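Local coordinates for protein peroxiredoxin PRX1, mitochondrial (Saccharomyces cerevisiae, PDB 5YKJ) that reduces hydroperoxides through a reactive cysteine in yeast mitochondria, its oxidised thiol probably being recycled by the glutathione and thioredoxin systems, at residues F131-D134 / K138-L141; W30-S35 / R158-L163. All blocks are in the same frame, centred on the assembly; numbering follows the deposited sequence.

Both contacts belong to the thioredoxin-like domain and share its central mixed sheet. Contact 1 pairs strand 129-133 with strand 139-144, outermost within this chain, across a hairpin; contact 2 packs helix 153-169 against the neighbouring strand 30-36. Contact 1 combines backbone hydrogen bonds and apolar pairs with a carboxylate and a guanidinium near the turn, whereas contact 2 is purely apolar, with no hydrogen bond across it. Each is largely buried, although K138, R140, L141 and L163 remain partly exposed. They meet directly: I133 N lies 2.8 Å from G31 O, a probable hydrogen bond, and L141 CD1 packs 3.7 Å from V159 CB.

Contact 1 (F131-D134 / K138-L141); sequences FVID and KIRL
K138 opens the returning arm by giving its backbone N to D134 OD1, at 2.9 Å and from above the carboxylate plane, while its O accepts D134 N. Its CB and CG run alongside the carboxylate, and the long chain then carries its charge away from strand 129-133, which suits a lysine at a partly exposed site. I139 directs its side chain to the same face as I133 and F131; I139 CD1 lies 4.2 Å from F131 CD2, oblique to the ring, and a branched apolar residue suits this buried flank. Strands 129-133 and 139-144 form an antiparallel beta hairpin of the thioredoxin-fold sheet, with I133 and I139 a non-hydrogen-bonded pair; beyond them R140 and L141 make a classic beta bulge opposite V132. R140 N binds V132 O at 2.8 Å, almost straight (172°). Two bends, at chi2 and chi3, turn the R140 chain so that its guanidinium edge meets D134: NH1 reaches the anti lone pair of D134 OD2 at 3.0 Å in a salt bridge, carboxylate and guanidinium planes 76° apart, while NH2 has a second acid, D167. With an alanine at D134 the carboxylate is gone, so K138 N and K136 N would probably be left without this acceptor and the R140 guanidinium, keeping D167, would be freer to turn. L141 O receives V132 N at 3.0 Å, and L141 CD2 lies beside V132 CG2, 4.1 Å away, two aliphatic chains pointing the same way.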
loop_
_atom_site.group_PDB
_atom_site.type_symbol
_atom_site.label_atom_id
_atom_site.label_comp_id
_atom_site.label_asym_id
_atom_site.label_seq_id
_atom_site.Cartn_x
_atom_site.Cartn_y
_atom_site.Cartn_z
ATOM N N PHE A 131 3.100 1.415 -2.059
ATOM C CA PHE A 131 2.697 2.730 -1.639
ATOM C C PHE A 131 1.321 2.688 -0.952
ATOM O O PHE A 131 0.424 2.182 -1.513
ATOM C CB PHE A 131 2.578 3.672 -2.875
ATOM C CG PHE A 131 3.810 3.746 -3.751
ATOM C CD1 PHE A 131 4.070 2.808 -4.736
ATOM C CD2 PHE A 131 4.714 4.784 -3.611
ATOM C CE1 PHE A 131 5.178 2.885 -5.513
ATOM C CE2 PHE A 131 5.836 4.839 -4.424
ATOM C CZ PHE A 131 6.023 3.915 -5.364
ATOM N N VAL A 132 1.220 3.209 0.268
ATOM C CA VAL A 132 -0.046 3.309 0.965
ATOM C C VAL A 132 -0.519 4.736 0.742
ATOM O O VAL A 132 0.166 5.647 1.066
ATOM C CB VAL A 132 0.146 3.061 2.431
ATOM C CG1 VAL A 132 -1.175 3.200 3.167
ATOM C CG2 VAL A 132 0.738 1.701 2.638
ATOM N N ILE A 133 -1.685 4.858 0.132
ATOM C CA ILE A 133 -2.260 6.142 -0.272
ATOM C C ILE A 133 -3.582 6.455 0.426
ATOM O O ILE A 133 -4.413 5.631 0.536
ATOM C CB ILE A 133 -2.453 6.106 -1.762
ATOM C CG1 ILE A 133 -1.109 5.843 -2.396
ATOM C CG2 ILE A 133 -3.078 7.365 -2.323
ATOM C CD1 ILE A 133 -1.169 5.419 -3.842
ATOM N N ASP A 134 -3.689 7.674 0.923
ATOM C CA ASP A 134 -4.876 8.067 1.600
ATOM C C ASP A 134 -5.973 8.532 0.638
ATOM O O ASP A 134 -5.792 8.627 -0.493
ATOM C CB ASP A 134 -4.594 9.009 2.777
ATOM C CG ASP A 134 -4.260 10.446 2.354
ATOM O OD1 ASP A 134 -4.502 10.819 1.245
ATOM O OD2 ASP A 134 -3.759 11.128 3.215
ATOM N N LYS A 138 -2.669 11.259 -0.980
ATOM C CA LYS A 138 -1.347 11.477 -0.489
ATOM C C LYS A 138 -0.690 10.159 -0.215
ATOM O O LYS A 138 -1.253 9.345 0.305
ATOM C CB LYS A 138 -1.319 12.265 0.837
ATOM C CG LYS A 138 -1.982 13.592 0.741
ATOM C CD LYS A 138 -1.182 14.425 -0.194
ATOM C CE LYS A 138 -1.904 15.711 -0.501
ATOM N NZ LYS A 138 -1.089 16.860 -0.138
ATOM N N ILE A 139 0.583 10.047 -0.586
ATOM C CA ILE A 139 1.364 8.884 -0.273
ATOM C C ILE A 139 1.732 9.030 1.208
ATOM O O ILE A 139 2.293 9.967 1.610
ATOM C CB ILE A 139 2.640 8.797 -1.136
ATOM C CG1 ILE A 139 2.283 8.611 -2.604
ATOM C CG2 ILE A 139 3.446 7.627 -0.647
ATOM C CD1 ILE A 139 3.432 8.824 -3.566
ATOM N N ARG A 140 1.367 8.041 1.993
ATOM C CA ARG A 140 1.576 8.066 3.418
ATOM C C ARG A 140 2.730 7.225 3.964
ATOM O O ARG A 140 3.250 7.489 4.985
ATOM C CB ARG A 140 0.268 7.727 4.155
ATOM C CG ARG A 140 -0.904 8.612 3.764
ATOM C CD ARG A 140 -0.761 10.025 4.298
ATOM N NE ARG A 140 -0.724 10.039 5.743
ATOM C CZ ARG A 140 -1.809 10.079 6.482
ATOM N NH1 ARG A 140 -2.979 10.184 5.925
ATOM N NH2 ARG A 140 -1.710 10.037 7.782
ATOM N N LEU A 141 3.048 6.200 3.221
ATOM C CA LEU A 141 4.045 5.242 3.609
ATOM C C LEU A 141 4.500 4.481 2.383
ATOM O O LEU A 141 3.725 4.200 1.582
ATOM C CB LEU A 141 3.423 4.254 4.626
ATOM C CG LEU A 141 4.276 3.228 5.370
ATOM C CD1 LEU A 141 3.740 2.920 6.774
ATOM C CD2 LEU A 141 4.330 1.910 4.614
#

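Contact 2 (W30-S35 / R158-L163); sequences WGVLFS and RVIDAL
L163 comes down from the helix onto the indole of W30, and its contacts can be followed outward from the backbone. The CB meets the six-membered ring first, 3.8 Å from W30 CH2 and 4.0 Å from CZ3, approaching obliquely. With CG anti to the carbonyl carbon (chi1 -74°), the chain runs on past the ring, and CD1 ends 4.1 Å from W30 CZ3. Touching through both CB and a methyl, the leucine crosses the outer end of the indole obliquely, at CH2 and CZ3. The backbones are well separated, the nearest CA atoms, those of W30 and I160, being 8.9 Å apart, so long side chains bridge the space: W30, with its long, flat indole, reaches L163, and I160, one turn earlier on the helix, reaches V32. The CB of I160 does not aim at the strand, but the extended CG1 branch (chi2 160°) brings I160 CD1 to within 4.0 Å of V32 CG2. Methyl thus meets methyl, and V32, short and beta-branched, presents its methyl to the longer isoleucine. Residues I160 and L163 are three apart, so on the same side of the helix, facing the sheet. D161 lies on another side of the helix and pairs with R61. Helix 153-169 therefore rests across one face of the mixed sheet, with V32 also touching V63 and L65 of strand 63-69 and V130 of strand 129-133, while L163 continues onto V132 and R140 of the hairpin strands.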
loop_
_atom_site.group_PDB
_atom_site.type_symbol
_atom_site.label_atom_id
_atom_site.label_comp_id
_atom_site.label_asym_id
_atom_site.label_seq_id
_atom_site.Cartn_x
_atom_site.Cartn_y
_atom_site.Cartn_z
ATOM N N TRP A 30 -8.922 4.390 0.838
ATOM C CA TRP A 30 -7.480 4.357 0.970
ATOM C C TRP A 30 -7.060 3.378 -0.146
ATOM O O TRP A 30 -7.832 2.630 -0.650
ATOM C CB TRP A 30 -7.017 3.798 2.325
ATOM C CG TRP A 30 -7.136 4.738 3.440
ATOM C CD1 TRP A 30 -8.272 5.148 4.031
ATOM C CD2 TRP A 30 -6.081 5.351 4.153
ATOM N NE1 TRP A 30 -8.001 6.008 5.048
ATOM C CE2 TRP A 30 -6.651 6.134 5.159
ATOM C CE3 TRP A 30 -4.708 5.302 4.060
ATOM C CZ2 TRP A 30 -5.891 6.894 6.019
ATOM C CZ3 TRP A 30 -3.949 6.048 4.957
ATOM C CH2 TRP A 30 -4.544 6.828 5.906
ATOM N N GLY A 31 -5.787 3.423 -0.458
ATOM C CA GLY A 31 -5.231 2.569 -1.458
ATOM C C GLY A 31 -3.864 1.966 -1.117
ATOM O O GLY A 31 -3.109 2.555 -0.457
ATOM N N VAL A 32 -3.650 0.770 -1.611
ATOM C CA VAL A 32 -2.376 0.101 -1.531
ATOM C C VAL A 32 -1.964 -0.280 -2.972
ATOM O O VAL A 32 -2.573 -1.109 -3.574
ATOM C CB VAL A 32 -2.382 -1.118 -0.595
ATOM C CG1 VAL A 32 -1.039 -1.811 -0.617
ATOM C CG2 VAL A 32 -2.661 -0.726 0.818
ATOM N N LEU A 33 -0.925 0.387 -3.474
ATOM C CA LEU A 33 -0.408 0.087 -4.772
ATOM C C LEU A 33 0.887 -0.736 -4.566
ATOM O O LEU A 33 1.783 -0.259 -3.967
ATOM C CB LEU A 33 -0.151 1.347 -5.574
ATOM C CG LEU A 33 0.579 1.329 -6.902
ATOM C CD1 LEU A 33 -0.212 0.582 -7.927
ATOM C CD2 LEU A 33 0.955 2.737 -7.342
ATOM N N PHE A 34 0.900 -1.964 -5.056
ATOM C CA PHE A 34 2.014 -2.851 -4.918
ATOM C C PHE A 34 2.554 -3.278 -6.288
ATOM O O PHE A 34 1.847 -3.518 -7.160
ATOM C CB PHE A 34 1.701 -4.077 -4.048
ATOM C CG PHE A 34 0.463 -4.843 -4.444
ATOM C CD1 PHE A 34 -0.714 -4.519 -3.933
ATOM C CD2 PHE A 34 0.513 -5.870 -5.322
ATOM C CE1 PHE A 34 -1.825 -5.207 -4.256
ATOM C CE2 PHE A 34 -0.612 -6.584 -5.655
ATOM C CZ PHE A 34 -1.774 -6.231 -5.135
ATOM N N SER A 35 3.875 -3.318 -6.356
ATOM C CA SER A 35 4.602 -3.516 -7.554
ATOM C C SER A 35 5.400 -4.809 -7.695
ATOM O O SER A 35 5.902 -5.292 -6.783
ATOM C CB SER A 35 5.561 -2.336 -7.719
ATOM O OG SER A 35 4.901 -1.156 -7.437
ATOM N N ARG A 158 -1.189 -3.600 9.745
ATOM C CA ARG A 158 -0.862 -2.917 10.983
ATOM C C ARG A 158 -0.641 -1.412 10.761
ATOM O O ARG A 158 -1.158 -0.600 11.462
ATOM C CB ARG A 158 0.354 -3.565 11.669
ATOM C CG ARG A 158 0.596 -3.118 13.110
ATOM C CD ARG A 158 1.962 -3.498 13.664
ATOM N NE ARG A 158 3.043 -2.807 13.015
ATOM C CZ ARG A 158 3.460 -1.618 13.377
ATOM N NH1 ARG A 158 2.938 -1.004 14.430
ATOM N NH2 ARG A 158 4.417 -1.048 12.703
ATOM N N VAL A 159 0.124 -1.092 9.748
ATOM C CA VAL A 159 0.353 0.292 9.439
ATOM C C VAL A 159 -0.889 1.012 8.954
ATOM O O VAL A 159 -1.005 2.122 9.176
ATOM C CB VAL A 159 1.583 0.571 8.559
ATOM C CG1 VAL A 159 2.774 -0.061 9.193
ATOM C CG2 VAL A 159 1.376 0.099 7.139
ATOM N N ILE A 160 -1.753 0.314 8.236
ATOM C CA ILE A 160 -2.971 0.928 7.787
ATOM C C ILE A 160 -3.800 1.299 9.039
ATOM O O ILE A 160 -4.343 2.351 9.125
ATOM C CB ILE A 160 -3.803 0.008 6.858
ATOM C CG1 ILE A 160 -3.189 -0.044 5.470
ATOM C CG2 ILE A 160 -5.220 0.555 6.691
ATOM C CD1 ILE A 160 -3.635 -1.252 4.680
ATOM N N ASP A 161 -3.829 0.371 9.977
ATOM C CA ASP A 161 -4.585 0.632 11.187
ATOM C C ASP A 161 -4.023 1.833 11.969
ATOM O O ASP A 161 -4.728 2.634 12.449
ATOM C CB ASP A 161 -4.643 -0.611 12.063
ATOM C CG ASP A 161 -5.611 -1.667 11.527
ATOM O OD1 ASP A 161 -6.434 -1.345 10.764
ATOM O OD2 ASP A 161 -5.485 -2.771 11.906
ATOM N N ALA A 162 -2.719 1.893 12.062
ATOM C CA ALA A 162 -2.078 2.988 12.711
ATOM C C ALA A 162 -2.332 4.299 11.987
ATOM O O ALA A 162 -2.581 5.257 12.585
ATOM C CB ALA A 162 -0.581 2.722 12.812
ATOM N N LEU A 163 -2.225 4.304 10.664
ATOM C CA LEU A 163 -2.441 5.532 9.930
ATOM C C LEU A 163 -3.850 6.060 10.041
ATOM O O LEU A 163 -4.053 7.223 10.168
ATOM C CB LEU A 163 -2.117 5.341 8.443
ATOM C CG LEU A 163 -0.638 5.244 8.073
ATOM C CD1 LEU A 163 -0.512 4.591 6.708
ATOM C CD2 LEU A 163 -0.025 6.627 8.074
#